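Local coordinates for protein potential RNA-dependent RNA polymerase (PDB 5I62) that synthesises RNA from ribonucleoside triphosphates on an RNA template, and probably serves both transcription and replication of a double-stranded RNA virus genome, at residues G188-P193 with L423-M428; T405-D410 with Y456-E461; S94-I99 with V202-P207; T260-F265 with L333-L338. All coordinates share one frame; numbering follows the deposited sequence.

Contact 1 (G188-P193 with L423-M428)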
loop_
_atom_site.group_PDB
_atom_site.type_symbol
_atom_site.label_atom_id
_atom_site.label_comp_id
_atom_site.label_asym_id
_atom_site.label_seq_id
_atom_site.Cartn_x
_atom_site.Cartn_y
_atom_site.Cartn_z
ATOM N N GLY A 188 4.007 10.621 4.267
ATOM C CA GLY A 188 5.332 10.541 4.836
ATOM C C GLY A 188 5.598 9.146 5.367
ATOM O O GLY A 188 4.726 8.510 5.948
ATOM N N GLN A 189 6.828 8.690 5.182
ATOM C CA GLN A 189 7.238 7.391 5.675
ATOM C C GLN A 189 8.611 7.525 6.320
ATOM O O GLN A 189 9.493 8.208 5.794
ATOM C CB GLN A 189 7.244 6.368 4.533
ATOM C CG GLN A 189 7.785 5.011 4.892
ATOM C CD GLN A 189 7.532 4.001 3.789
ATOM O OE1 GLN A 189 6.462 3.998 3.170
ATOM N NE2 GLN A 189 8.513 3.143 3.530
ATOM N N GLU A 190 8.777 6.885 7.471
ATOM C CA GLU A 190 10.042 6.984 8.188
ATOM C C GLU A 190 11.172 6.411 7.340
ATOM O O GLU A 190 11.033 5.347 6.734
ATOM C CB GLU A 190 9.952 6.273 9.540
ATOM C CG GLU A 190 9.688 4.771 9.468
ATOM C CD GLU A 190 8.202 4.434 9.479
ATOM O OE1 GLU A 190 7.446 5.019 8.667
ATOM O OE2 GLU A 190 7.787 3.591 10.309
ATOM N N GLY A 191 12.285 7.138 7.273
ATOM C CA GLY A 191 13.454 6.661 6.555
ATOM C C GLY A 191 14.750 6.958 7.296
ATOM O O GLY A 191 15.822 7.015 6.689
ATOM N N GLY A 192 14.671 7.147 8.612
ATOM C CA GLY A 192 15.833 7.509 9.390
ATOM C C GLY A 192 15.498 8.539 10.456
ATOM O O GLY A 192 14.421 9.147 10.458
ATOM N N PRO A 193 16.427 8.752 11.396
ATOM C CA PRO A 193 16.100 9.541 12.594
ATOM C C PRO A 193 16.026 11.047 12.363
ATOM O O PRO A 193 15.511 11.749 13.235
ATOM C CB PRO A 193 17.235 9.181 13.566
ATOM C CG PRO A 193 18.395 8.919 12.656
ATOM C CD PRO A 193 17.786 8.185 11.465
ATOM N N LEU A 423 7.768 0.850 17.827
ATOM C CA LEU A 423 8.092 1.934 18.757
ATOM C C LEU A 423 8.219 3.270 18.038
ATOM O O LEU A 423 7.747 4.298 18.535
ATOM C CB LEU A 423 9.379 1.627 19.506
ATOM C CG LEU A 423 9.276 0.627 20.640
ATOM C CD1 LEU A 423 10.659 0.392 21.221
ATOM C CD2 LEU A 423 8.330 1.196 21.707
ATOM N N GLY A 424 8.888 3.281 16.882
ATOM C CA GLY A 424 8.996 4.517 16.120
ATOM C C GLY A 424 7.637 5.083 15.750
ATOM O O GLY A 424 7.409 6.293 15.825
ATOM N N ARG A 425 6.703 4.207 15.360
ATOM C CA ARG A 425 5.369 4.663 14.982
ATOM C C ARG A 425 4.558 5.102 16.193
ATOM O O ARG A 425 3.727 6.008 16.086
ATOM C CB ARG A 425 4.638 3.567 14.226
ATOM C CG ARG A 425 5.332 3.232 12.940
ATOM C CD ARG A 425 4.432 2.546 11.958
ATOM N NE ARG A 425 5.076 2.581 10.653
ATOM C CZ ARG A 425 4.422 2.596 9.501
ATOM N NH1 ARG A 425 3.092 2.573 9.495
ATOM N NH2 ARG A 425 5.095 2.634 8.360
ATOM N N LEU A 426 4.751 4.448 17.339
ATOM C CA LEU A 426 4.082 4.901 18.555
ATOM C C LEU A 426 4.565 6.291 18.954
ATOM O O LEU A 426 3.794 7.101 19.489
ATOM C CB LEU A 426 4.323 3.900 19.680
ATOM C CG LEU A 426 3.631 2.548 19.519
ATOM C CD1 LEU A 426 4.078 1.589 20.613
ATOM C CD2 LEU A 426 2.120 2.712 19.521
ATOM N N ALA A 427 5.836 6.589 18.697
ATOM C CA ALA A 427 6.425 7.836 19.169
ATOM C C ALA A 427 6.231 8.994 18.194
ATOM O O ALA A 427 6.215 10.158 18.612
ATOM C CB ALA A 427 7.914 7.628 19.446
ATOM N N MET A 428 6.054 8.701 16.911
ATOM C CA MET A 428 6.062 9.698 15.849
ATOM C C MET A 428 4.827 9.531 14.985
ATOM O O MET A 428 4.478 8.411 14.618
ATOM C CB MET A 428 7.293 9.550 14.966
ATOM C CG MET A 428 8.588 9.780 15.680
ATOM S SD MET A 428 8.790 11.548 15.801
ATOM C CE MET A 428 10.499 11.642 16.348
#
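Glu190 and Arg425 form a salt bridge between the end of strand 176-189, in the part of the chain expected to belong to the polymerase fingers, and helix 419-427, which follows the palm motifs and is consistent with the thumb. It illustrates how two distant elements can be joined by one charged pair, their backbones staying 8.4 Å apart even at the nearest CA atoms, those of Glu190 and Gly424. Arg425 NE donates to Glu190 OE2 at 2.9 Å with an N-H...O angle of 150°; OE2 accepts through its syn lone pair, on the side of OE1. The grip is lopsided: Arg425 NH2 stays 3.4 Å from Glu190 OE1, and the carboxylate and guanidinium planes are turned 42° apart, so the fit is not the flat, two-pronged one. Glu190 bends to make the bond, with CG lodged between its backbone N and carbonyl carbon (chi1 63°) and a second kink at chi2, whereas the arginine runs extended from CG to NE and crosses it at about a right angle. Arg421, one turn earlier on the helix, adds a long, weak ion pair to Glu190 OE2, and the two arginines together would tend to stabilise the negative charge of this buried residue. On the strand side, Gln189 pairs through its backbone with Lys199, and Gly188 N bonds to Glu430 just beyond the helix. Behind the salt bridge, Leu423 packs on helices 44-55 and 460-469, and Leu426 on helix 441-451.

Contact 2 (T405-D410 with Y456-E461)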
loop_
_atom_site.group_PDB
_atom_site.type_symbol
_atom_site.label_atom_id
_atom_site.label_comp_id
_atom_site.label_asym_id
_atom_site.label_seq_id
_atom_site.Cartn_x
_atom_site.Cartn_y
_atom_site.Cartn_z
ATOM N N THR A 405 11.305 -20.874 9.335
ATOM C CA THR A 405 10.768 -22.229 9.249
ATOM C C THR A 405 10.714 -22.904 10.621
ATOM O O THR A 405 9.847 -23.753 10.861
ATOM C CB THR A 405 11.574 -23.064 8.242
ATOM O OG1 THR A 405 10.880 -24.287 7.982
ATOM C CG2 THR A 405 13.002 -23.368 8.749
ATOM N N ASP A 406 11.600 -22.516 11.547
ATOM C CA ASP A 406 11.600 -23.066 12.903
ATOM C C ASP A 406 10.739 -22.273 13.886
ATOM O O ASP A 406 10.662 -22.653 15.060
ATOM C CB ASP A 406 13.028 -23.155 13.440
ATOM C CG ASP A 406 13.904 -24.073 12.608
ATOM O OD1 ASP A 406 13.365 -25.065 12.069
ATOM O OD2 ASP A 406 15.118 -23.816 12.495
ATOM N N TYR A 407 10.104 -21.190 13.452
ATOM C CA TYR A 407 9.299 -20.340 14.333
ATOM C C TYR A 407 7.835 -20.531 13.952
ATOM O O TYR A 407 7.289 -19.789 13.135
ATOM C CB TYR A 407 9.710 -18.881 14.226
ATOM C CG TYR A 407 9.098 -18.015 15.309
ATOM C CD1 TYR A 407 7.841 -17.446 15.148
ATOM C CD2 TYR A 407 9.779 -17.779 16.495
ATOM C CE1 TYR A 407 7.271 -16.653 16.152
ATOM C CE2 TYR A 407 9.228 -16.992 17.500
ATOM C CZ TYR A 407 7.973 -16.437 17.322
ATOM O OH TYR A 407 7.434 -15.660 18.316
ATOM N N ARG A 408 7.197 -21.528 14.556
ATOM C CA ARG A 408 5.839 -21.884 14.202
ATOM C C ARG A 408 4.977 -21.883 15.450
ATOM O O ARG A 408 5.419 -22.323 16.511
ATOM C CB ARG A 408 5.764 -23.262 13.501
ATOM C CG ARG A 408 6.780 -23.427 12.374
ATOM C CD ARG A 408 6.379 -24.501 11.367
ATOM N NE ARG A 408 7.339 -24.571 10.264
ATOM C CZ ARG A 408 7.118 -25.196 9.112
ATOM N NH1 ARG A 408 5.967 -25.829 8.911
ATOM N NH2 ARG A 408 8.052 -25.194 8.164
ATOM N N VAL A 409 3.758 -21.362 15.305
ATOM C CA VAL A 409 2.733 -21.314 16.345
ATOM C C VAL A 409 1.524 -22.071 15.814
ATOM O O VAL A 409 0.973 -21.706 14.769
ATOM C CB VAL A 409 2.357 -19.864 16.711
ATOM C CG1 VAL A 409 1.219 -19.824 17.747
ATOM C CG2 VAL A 409 3.574 -19.105 17.206
ATOM N N ASP A 410 1.120 -23.131 16.522
ATOM C CA ASP A 410 0.106 -24.072 16.032
ATOM C C ASP A 410 0.386 -24.478 14.588
ATOM O O ASP A 410 -0.511 -24.550 13.750
ATOM C CB ASP A 410 -1.309 -23.506 16.177
ATOM C CG ASP A 410 -1.737 -23.367 17.634
ATOM O OD1 ASP A 410 -1.157 -24.066 18.496
ATOM O OD2 ASP A 410 -2.656 -22.565 17.920
ATOM N N TYR A 456 2.712 -11.712 17.255
ATOM C CA TYR A 456 3.429 -12.985 17.249
ATOM C C TYR A 456 4.890 -12.845 17.629
ATOM O O TYR A 456 5.646 -13.816 17.507
ATOM C CB TYR A 456 3.327 -13.665 15.890
ATOM C CG TYR A 456 1.931 -14.060 15.525
ATOM C CD1 TYR A 456 1.238 -14.997 16.284
ATOM C CD2 TYR A 456 1.310 -13.522 14.414
ATOM C CE1 TYR A 456 -0.040 -15.372 15.956
ATOM C CE2 TYR A 456 0.037 -13.898 14.069
ATOM C CZ TYR A 456 -0.632 -14.824 14.839
ATOM O OH TYR A 456 -1.908 -15.199 14.502
ATOM N N HIS A 457 5.312 -11.661 18.051
ATOM C CA HIS A 457 6.695 -11.453 18.428
ATOM C C HIS A 457 6.996 -12.266 19.680
ATOM O O HIS A 457 6.153 -12.355 20.579
ATOM C CB HIS A 457 6.930 -9.963 18.678
ATOM C CG HIS A 457 8.366 -9.537 18.700
ATOM N ND1 HIS A 457 9.198 -9.770 19.772
ATOM C CD2 HIS A 457 9.104 -8.852 17.795
ATOM C CE1 HIS A 457 10.390 -9.260 19.521
ATOM N NE2 HIS A 457 10.358 -8.695 18.327
ATOM N N PRO A 458 8.177 -12.866 19.778
ATOM C CA PRO A 458 8.506 -13.637 20.989
ATOM C C PRO A 458 8.422 -12.820 22.272
ATOM O O PRO A 458 8.144 -13.386 23.335
ATOM C CB PRO A 458 9.938 -14.124 20.720
ATOM C CG PRO A 458 10.482 -13.194 19.678
ATOM C CD PRO A 458 9.287 -12.840 18.809
ATOM N N LEU A 459 8.631 -11.501 22.199
ATOM C CA LEU A 459 8.656 -10.634 23.374
ATOM C C LEU A 459 7.438 -9.721 23.447
ATOM O O LEU A 459 7.506 -8.632 24.020
ATOM C CB LEU A 459 9.929 -9.795 23.391
ATOM C CG LEU A 459 11.242 -10.559 23.543
ATOM C CD1 LEU A 459 12.392 -9.570 23.540
ATOM C CD2 LEU A 459 11.239 -11.388 24.814
ATOM N N LYS A 460 6.313 -10.151 22.879
ATOM C CA LYS A 460 5.173 -9.251 22.769
ATOM C C LYS A 460 4.638 -8.852 24.140
ATOM O O LYS A 460 4.155 -7.730 24.316
ATOM C CB LYS A 460 4.080 -9.889 21.935
ATOM C CG LYS A 460 3.581 -11.184 22.512
ATOM C CD LYS A 460 2.571 -11.805 21.591
ATOM C CE LYS A 460 2.146 -13.173 22.097
ATOM N NZ LYS A 460 0.765 -13.478 21.661
ATOM N N GLU A 461 4.706 -9.757 25.124
ATOM C CA GLU A 461 4.168 -9.425 26.443
ATOM C C GLU A 461 5.042 -8.400 27.146
ATOM O O GLU A 461 4.528 -7.468 27.779
ATOM C CB GLU A 461 4.030 -10.679 27.311
ATOM C CG GLU A 461 3.115 -11.740 26.744
ATOM C CD GLU A 461 1.642 -11.320 26.730
ATOM O OE1 GLU A 461 1.293 -10.240 27.271
ATOM O OE2 GLU A 461 0.824 -12.073 26.152
#
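Tyr407 reaches from the loop after strand 401-404 to the chain leading into helix 460-469, and the polar part of the meeting is one bond. Its hydroxyl donates to Tyr456 O, with 2.7 Å between OH and O; the C=O...donor angle is 156° and the donor is tilted 19° from the carbonyl plane. The ring projects across because CG stands opposite the backbone N about the CA-CB bond (chi1 -169°).

Apolar contact lies beside that bond. Pro458 CD lies 4.1 Å from Tyr407 CZ, the proline ring crossing the tyrosine at about a right angle, while Trp62 meets the tyrosine ring edge-to-face. Pro458 N comes within 3.2 Å of Tyr407 OH but, being a proline nitrogen, has no hydrogen to offer.

Bonds inside each segment stiffen both sides. Arg408 clasps Thr405 side-on, NE bonding to the carbonyl O at 2.7 Å and NH2 to OG1, and its NH1 forms a salt bridge with Asp249. Opposite, His457 opens a type I turn: ND1 accepts from Leu459 N at 3.0 Å, in the ring plane, and NE2 is bonded to Glu69.

The chemistry implies a neutral junction: a phenol holds a main-chain carbonyl, with proline carbons alongside, while Arg408 and His457 are engaged within their own segments and by Asp249 and Glu69, not across the gap.

Contact 3 (S94-I99 with V202-P207)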
loop_
_atom_site.group_PDB
_atom_site.type_symbol
_atom_site.label_atom_id
_atom_site.label_comp_id
_atom_site.label_asym_id
_atom_site.label_seq_id
_atom_site.Cartn_x
_atom_site.Cartn_y
_atom_site.Cartn_z
ATOM N N SER A 94 9.598 11.377 -11.980
ATOM C CA SER A 94 9.841 9.934 -11.991
ATOM C C SER A 94 8.683 9.157 -12.611
ATOM O O SER A 94 8.894 8.199 -13.360
ATOM C CB SER A 94 10.106 9.446 -10.565
ATOM O OG SER A 94 10.508 8.082 -10.553
ATOM N N TYR A 95 7.444 9.573 -12.329
ATOM C CA TYR A 95 6.297 8.868 -12.894
ATOM C C TYR A 95 6.239 8.981 -14.409
ATOM O O TYR A 95 5.707 8.086 -15.079
ATOM C CB TYR A 95 4.995 9.389 -12.284
ATOM C CG TYR A 95 4.760 8.860 -10.901
ATOM C CD1 TYR A 95 5.365 9.443 -9.800
ATOM C CD2 TYR A 95 3.992 7.726 -10.706
ATOM C CE1 TYR A 95 5.171 8.941 -8.533
ATOM C CE2 TYR A 95 3.794 7.207 -9.443
ATOM C CZ TYR A 95 4.388 7.819 -8.363
ATOM O OH TYR A 95 4.184 7.299 -7.111
ATOM N N TYR A 96 6.716 10.095 -14.961
ATOM C CA TYR A 96 6.663 10.331 -16.396
ATOM C C TYR A 96 7.895 9.781 -17.102
ATOM O O TYR A 96 7.801 9.303 -18.230
ATOM C CB TYR A 96 6.538 11.835 -16.674
ATOM C CG TYR A 96 5.184 12.384 -16.286
ATOM C CD1 TYR A 96 4.937 12.818 -14.995
ATOM C CD2 TYR A 96 4.147 12.438 -17.212
ATOM C CE1 TYR A 96 3.684 13.305 -14.623
ATOM C CE2 TYR A 96 2.892 12.926 -16.860
ATOM C CZ TYR A 96 2.669 13.352 -15.567
ATOM O OH TYR A 96 1.422 13.829 -15.218
ATOM N N ASP A 97 9.044 9.848 -16.447
ATOM C CA ASP A 97 10.300 9.494 -17.092
ATOM C C ASP A 97 10.666 8.024 -16.914
ATOM O O ASP A 97 11.393 7.474 -17.741
ATOM C CB ASP A 97 11.410 10.396 -16.553
ATOM C CG ASP A 97 11.194 11.862 -16.918
ATOM O OD1 ASP A 97 10.506 12.138 -17.930
ATOM O OD2 ASP A 97 11.675 12.743 -16.174
ATOM N N SER A 98 10.167 7.361 -15.873
ATOM C CA SER A 98 10.612 5.999 -15.599
ATOM C C SER A 98 9.960 4.951 -16.495
ATOM O O SER A 98 10.364 3.791 -16.443
ATOM C CB SER A 98 10.359 5.628 -14.136
ATOM O OG SER A 98 11.030 6.520 -13.254
ATOM N N ILE A 99 8.939 5.304 -17.279
ATOM C CA ILE A 99 8.260 4.299 -18.090
ATOM C C ILE A 99 8.885 4.118 -19.457
ATOM O O ILE A 99 8.370 3.332 -20.260
ATOM C CB ILE A 99 6.768 4.615 -18.275
ATOM C CG1 ILE A 99 6.614 5.986 -18.954
ATOM C CG2 ILE A 99 6.058 4.536 -16.924
ATOM C CD1 ILE A 99 5.225 6.305 -19.370
ATOM N N VAL A 202 4.515 10.118 -3.206
ATOM C CA VAL A 202 3.550 10.791 -4.058
ATOM C C VAL A 202 2.258 9.989 -4.045
ATOM O O VAL A 202 2.278 8.765 -4.208
ATOM C CB VAL A 202 4.090 10.951 -5.487
ATOM C CG1 VAL A 202 2.995 11.439 -6.416
ATOM C CG2 VAL A 202 5.276 11.894 -5.512
ATOM N N VAL A 203 1.137 10.672 -3.812
ATOM C CA VAL A 203 -0.187 10.077 -3.934
ATOM C C VAL A 203 -0.897 10.743 -5.105
ATOM O O VAL A 203 -0.930 11.975 -5.188
ATOM C CB VAL A 203 -1.017 10.231 -2.643
ATOM C CG1 VAL A 203 -2.395 9.582 -2.823
ATOM C CG2 VAL A 203 -0.291 9.607 -1.474
ATOM N N TRP A 204 -1.454 9.932 -6.001
ATOM C CA TRP A 204 -2.325 10.413 -7.066
ATOM C C TRP A 204 -3.764 10.330 -6.559
ATOM O O TRP A 204 -4.358 9.254 -6.521
ATOM C CB TRP A 204 -2.133 9.599 -8.342
ATOM C CG TRP A 204 -0.794 9.780 -9.003
ATOM C CD1 TRP A 204 0.435 9.455 -8.493
ATOM C CD2 TRP A 204 -0.553 10.359 -10.290
ATOM N NE1 TRP A 204 1.423 9.782 -9.396
ATOM C CE2 TRP A 204 0.844 10.353 -10.498
ATOM C CE3 TRP A 204 -1.383 10.892 -11.283
ATOM C CZ2 TRP A 204 1.426 10.847 -11.662
ATOM C CZ3 TRP A 204 -0.806 11.376 -12.439
ATOM C CH2 TRP A 204 0.589 11.362 -12.617
ATOM N N MET A 205 -4.327 11.467 -6.149
ATOM C CA MET A 205 -5.687 11.501 -5.603
ATOM C C MET A 205 -6.648 11.623 -6.784
ATOM O O MET A 205 -6.735 12.674 -7.419
ATOM C CB MET A 205 -5.842 12.656 -4.617
ATOM C CG MET A 205 -5.021 12.491 -3.343
ATOM S SD MET A 205 -5.060 14.012 -2.352
ATOM C CE MET A 205 -4.111 13.491 -0.954
ATOM N N PHE A 206 -7.349 10.530 -7.099
ATOM C CA PHE A 206 -8.109 10.406 -8.336
ATOM C C PHE A 206 -9.483 11.051 -8.213
ATOM O O PHE A 206 -10.051 11.092 -7.128
ATOM C CB PHE A 206 -8.296 8.936 -8.706
ATOM C CG PHE A 206 -7.217 8.383 -9.587
ATOM C CD1 PHE A 206 -5.887 8.520 -9.243
ATOM C CD2 PHE A 206 -7.531 7.725 -10.758
ATOM C CE1 PHE A 206 -4.879 8.001 -10.039
ATOM C CE2 PHE A 206 -6.528 7.195 -11.569
ATOM C CZ PHE A 206 -5.197 7.344 -11.204
ATOM N N PRO A 207 -10.040 11.524 -9.333
ATOM C CA PRO A 207 -11.444 11.949 -9.345
ATOM C C PRO A 207 -12.356 10.807 -8.937
ATOM O O PRO A 207 -12.168 9.661 -9.351
ATOM C CB PRO A 207 -11.690 12.354 -10.808
ATOM C CG PRO A 207 -10.331 12.619 -11.376
ATOM C CD PRO A 207 -9.422 11.628 -10.670
HETATM O O HOH W 1 5.837 7.701 -4.457
#
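Tyr95 and Trp204 make the tight half of this contact, an edge-to-face aromatic pair between helix 89-97 and strand 199-205. Trp204 NE1 stands 3.4 Å above the Tyr95 ring, over its centre, so the indole edge points into the phenol face; the Tyr95 centroid lies 4.6 Å from that of the Trp204 five-membered ring, with planes at 59°. Tyr95 holds its ring there with CG beside the backbone N and opposite the carbonyl carbon (chi1 -77°). Val202 fills in next to it, its CB 3.8 Å from Tyr95 CE1.

The looser margins lie on two sides. At one, a water bridges the segments, accepting from Val202 N at 3.0 Å and lying 3.2 Å from Tyr95 OH, which is also hydrogen-bonded to Ser322. At the other, partly exposed Tyr96 brings only its hydroxyl end to the far rim of the indole, OH to Trp204 CH2 being 3.7 Å.

Strand 199-205 pairs antiparallel with strand 176-189, and Trp204 packs on Ala182 of that neighbour and on Leu306 of strand 306-309. His318 meets both Trp204 and Tyr96, while Arg314 makes a cation-pi contact with Tyr96; Tyr96 also touches Leu306, which places helix 89-97 against this mixed sheet.

Contact 4 (T260-F265 with L333-L338)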
loop_
_atom_site.group_PDB
_atom_site.type_symbol
_atom_site.label_atom_id
_atom_site.label_comp_id
_atom_site.label_asym_id
_atom_site.label_seq_id
_atom_site.Cartn_x
_atom_site.Cartn_y
_atom_site.Cartn_z
ATOM N N THR A 260 11.949 -10.260 -2.837
ATOM C CA THR A 260 12.328 -9.294 -3.845
ATOM C C THR A 260 12.036 -7.884 -3.358
ATOM O O THR A 260 11.285 -7.665 -2.408
ATOM C CB THR A 260 11.597 -9.569 -5.160
ATOM O OG1 THR A 260 10.206 -9.745 -4.896
ATOM C CG2 THR A 260 12.142 -10.844 -5.814
ATOM N N ASP A 261 12.613 -6.914 -4.054
ATOM C CA ASP A 261 12.282 -5.536 -3.751
ATOM C C ASP A 261 12.443 -4.696 -5.013
ATOM O O ASP A 261 13.451 -4.832 -5.716
ATOM C CB ASP A 261 13.194 -5.034 -2.642
ATOM C CG ASP A 261 12.919 -3.592 -2.294
ATOM O OD1 ASP A 261 12.181 -3.294 -1.366
ATOM O OD2 ASP A 261 13.355 -2.713 -3.039
ATOM N N PHE A 262 11.460 -3.832 -5.295
ATOM C CA PHE A 262 11.464 -2.915 -6.433
ATOM C C PHE A 262 11.755 -1.487 -5.971
ATOM O O PHE A 262 11.315 -1.057 -4.900
ATOM C CB PHE A 262 10.137 -2.940 -7.169
ATOM C CG PHE A 262 9.895 -4.189 -7.927
ATOM C CD1 PHE A 262 10.490 -4.406 -9.163
ATOM C CD2 PHE A 262 9.046 -5.141 -7.417
ATOM C CE1 PHE A 262 10.233 -5.565 -9.877
ATOM C CE2 PHE A 262 8.780 -6.286 -8.105
ATOM C CZ PHE A 262 9.375 -6.515 -9.345
ATOM N N SER A 263 12.567 -0.779 -6.751
ATOM C CA SER A 263 12.724 0.660 -6.581
ATOM C C SER A 263 11.686 1.342 -7.461
ATOM O O SER A 263 11.711 1.178 -8.686
ATOM C CB SER A 263 14.130 1.131 -6.950
ATOM O OG SER A 263 15.090 0.573 -6.065
ATOM N N LYS A 264 10.774 2.093 -6.839
ATOM C CA LYS A 264 9.842 2.935 -7.582
ATOM C C LYS A 264 9.012 2.105 -8.568
ATOM O O LYS A 264 8.965 2.382 -9.765
ATOM C CB LYS A 264 10.606 4.050 -8.298
ATOM C CG LYS A 264 11.240 5.061 -7.340
ATOM C CD LYS A 264 12.019 6.103 -8.132
ATOM C CE LYS A 264 12.177 7.401 -7.377
ATOM N NZ LYS A 264 12.682 7.185 -6.005
ATOM N N PHE A 265 8.396 1.042 -8.051
ATOM C CA PHE A 265 7.651 0.115 -8.893
ATOM C C PHE A 265 6.541 0.828 -9.650
ATOM O O PHE A 265 6.411 0.668 -10.866
ATOM C CB PHE A 265 7.073 -1.009 -8.037
ATOM C CG PHE A 265 6.469 -2.142 -8.826
ATOM C CD1 PHE A 265 7.129 -2.695 -9.907
ATOM C CD2 PHE A 265 5.234 -2.655 -8.479
ATOM C CE1 PHE A 265 6.563 -3.752 -10.624
ATOM C CE2 PHE A 265 4.677 -3.712 -9.182
ATOM C CZ PHE A 265 5.338 -4.256 -10.258
ATOM N N LEU A 333 -1.375 -8.638 -10.234
ATOM C CA LEU A 333 -1.576 -9.566 -11.341
ATOM C C LEU A 333 -0.313 -9.679 -12.191
ATOM O O LEU A 333 0.122 -10.783 -12.541
ATOM C CB LEU A 333 -2.752 -9.097 -12.193
ATOM C CG LEU A 333 -4.170 -9.205 -11.635
ATOM C CD1 LEU A 333 -5.121 -8.569 -12.644
ATOM C CD2 LEU A 333 -4.535 -10.661 -11.385
ATOM N N VAL A 334 0.289 -8.536 -12.535
ATOM C CA VAL A 334 1.475 -8.552 -13.382
ATOM C C VAL A 334 2.680 -9.094 -12.621
ATOM O O VAL A 334 3.515 -9.816 -13.186
ATOM C CB VAL A 334 1.748 -7.155 -13.966
ATOM C CG1 VAL A 334 3.117 -7.132 -14.705
ATOM C CG2 VAL A 334 0.628 -6.749 -14.916
ATOM N N HIS A 335 2.795 -8.758 -11.338
ATOM C CA HIS A 335 3.875 -9.307 -10.512
ATOM C C HIS A 335 3.836 -10.837 -10.504
ATOM O O HIS A 335 4.884 -11.500 -10.566
ATOM C CB HIS A 335 3.755 -8.733 -9.098
ATOM C CG HIS A 335 4.970 -8.901 -8.244
ATOM N ND1 HIS A 335 5.217 -8.099 -7.154
ATOM C CD2 HIS A 335 5.987 -9.795 -8.291
ATOM C CE1 HIS A 335 6.347 -8.472 -6.579
ATOM N NE2 HIS A 335 6.832 -9.502 -7.248
ATOM N N ARG A 336 2.632 -11.418 -10.467
ATOM C CA ARG A 336 2.527 -12.870 -10.486
ATOM C C ARG A 336 3.044 -13.435 -11.812
ATOM O O ARG A 336 3.734 -14.458 -11.823
ATOM C CB ARG A 336 1.091 -13.312 -10.216
ATOM C CG ARG A 336 0.916 -14.851 -10.158
ATOM C CD ARG A 336 1.791 -15.486 -9.070
ATOM N NE ARG A 336 1.238 -16.760 -8.600
ATOM C CZ ARG A 336 1.615 -17.372 -7.482
ATOM N NH1 ARG A 336 2.562 -16.841 -6.719
ATOM N NH2 ARG A 336 1.031 -18.506 -7.122
ATOM N N VAL A 337 2.761 -12.753 -12.932
ATOM C CA VAL A 337 3.348 -13.141 -14.221
ATOM C C VAL A 337 4.874 -13.108 -14.162
ATOM O O VAL A 337 5.554 -14.008 -14.678
ATOM C CB VAL A 337 2.813 -12.245 -15.352
ATOM C CG1 VAL A 337 3.478 -12.615 -16.685
ATOM C CG2 VAL A 337 1.289 -12.379 -15.455
ATOM N N LEU A 338 5.434 -12.050 -13.568
ATOM C CA LEU A 338 6.885 -11.945 -13.427
ATOM C C LEU A 338 7.464 -13.162 -12.704
ATOM O O LEU A 338 8.518 -13.689 -13.084
ATOM C CB LEU A 338 7.243 -10.656 -12.675
ATOM C CG LEU A 338 7.100 -9.306 -13.380
ATOM C CD1 LEU A 338 7.378 -8.173 -12.381
ATOM C CD2 LEU A 338 8.053 -9.221 -14.574
HETATM O O HOH W 2 8.742 -11.442 -6.555
#
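Phe262 and His335 form a buried edge-to-face aromatic contact in the palm, where the end of strand 257-261 and the turn after it pack against helix 327-345. It exemplifies a sheet-to-helix join in which a ring pair and a water share the work. The edge of Phe262 points at the imidazole face, CE2 coming 3.6 Å from His335 CE1; the two ring planes are nearly perpendicular, at 81°, with centroids 5.3 Å apart. One helical turn along, Leu338, its side chain running opposite to that of Phe262, brings CD1 to 4.0 Å from Phe262 CZ. Phe265 closes over one face of Phe262, its CD1 3.7 Å above the plane and offset toward the rim.

Polar contact is indirect. Thr260 OG1 and His335 NE2 are 4.1 Å apart, and a water bridges them, at 2.8 Å from Thr260 OG1 and lying in the plane of the imidazole. The histidine has its CG opposite the backbone N (chi1 -164°), which carries the ring off the helix toward the sheet; there its other nitrogen, ND1, bonds to Gly358 O. With partners at both nitrogens the imidazole's rotation is probably fixed, one face turned to the Phe262 edge.

Thr260 also pairs through its backbone with Gly361, and Phe265 touches Asp359. The arrangement is that of the right-handed polymerase palm: the strand and turn of motif A (Thr260-Phe265) lie beside the Gly-Asp-Asp hairpin of motif C, and the helix of motif B backs both, His335 bonding to Gly358 of motif C and offering its ring face to Phe262 of motif A.

How the contacts relate
Along the chain the segments interleave: contact 1 crosses both contact 3 and contact 2, while contact 4 falls wholly between the two segments of contact 1. Contacts 3 and 4 are neighbours, their centres about 17 Å apart, and touch where Ser94 OG packs 3.5 Å from Lys264 CD. Contacts 1 and 3 lie about 24 Å apart between centres, yet reach the same sheet through the adjacent strands 176-189 and 199-205. Contacts 2 and 3 are the most distant pair, about 39 Å between centres, on opposite sides of the chain's centre. Together they span the probable fingers, the palm and the probable thumb, consistent with the closed right hand of viral RNA polymerases.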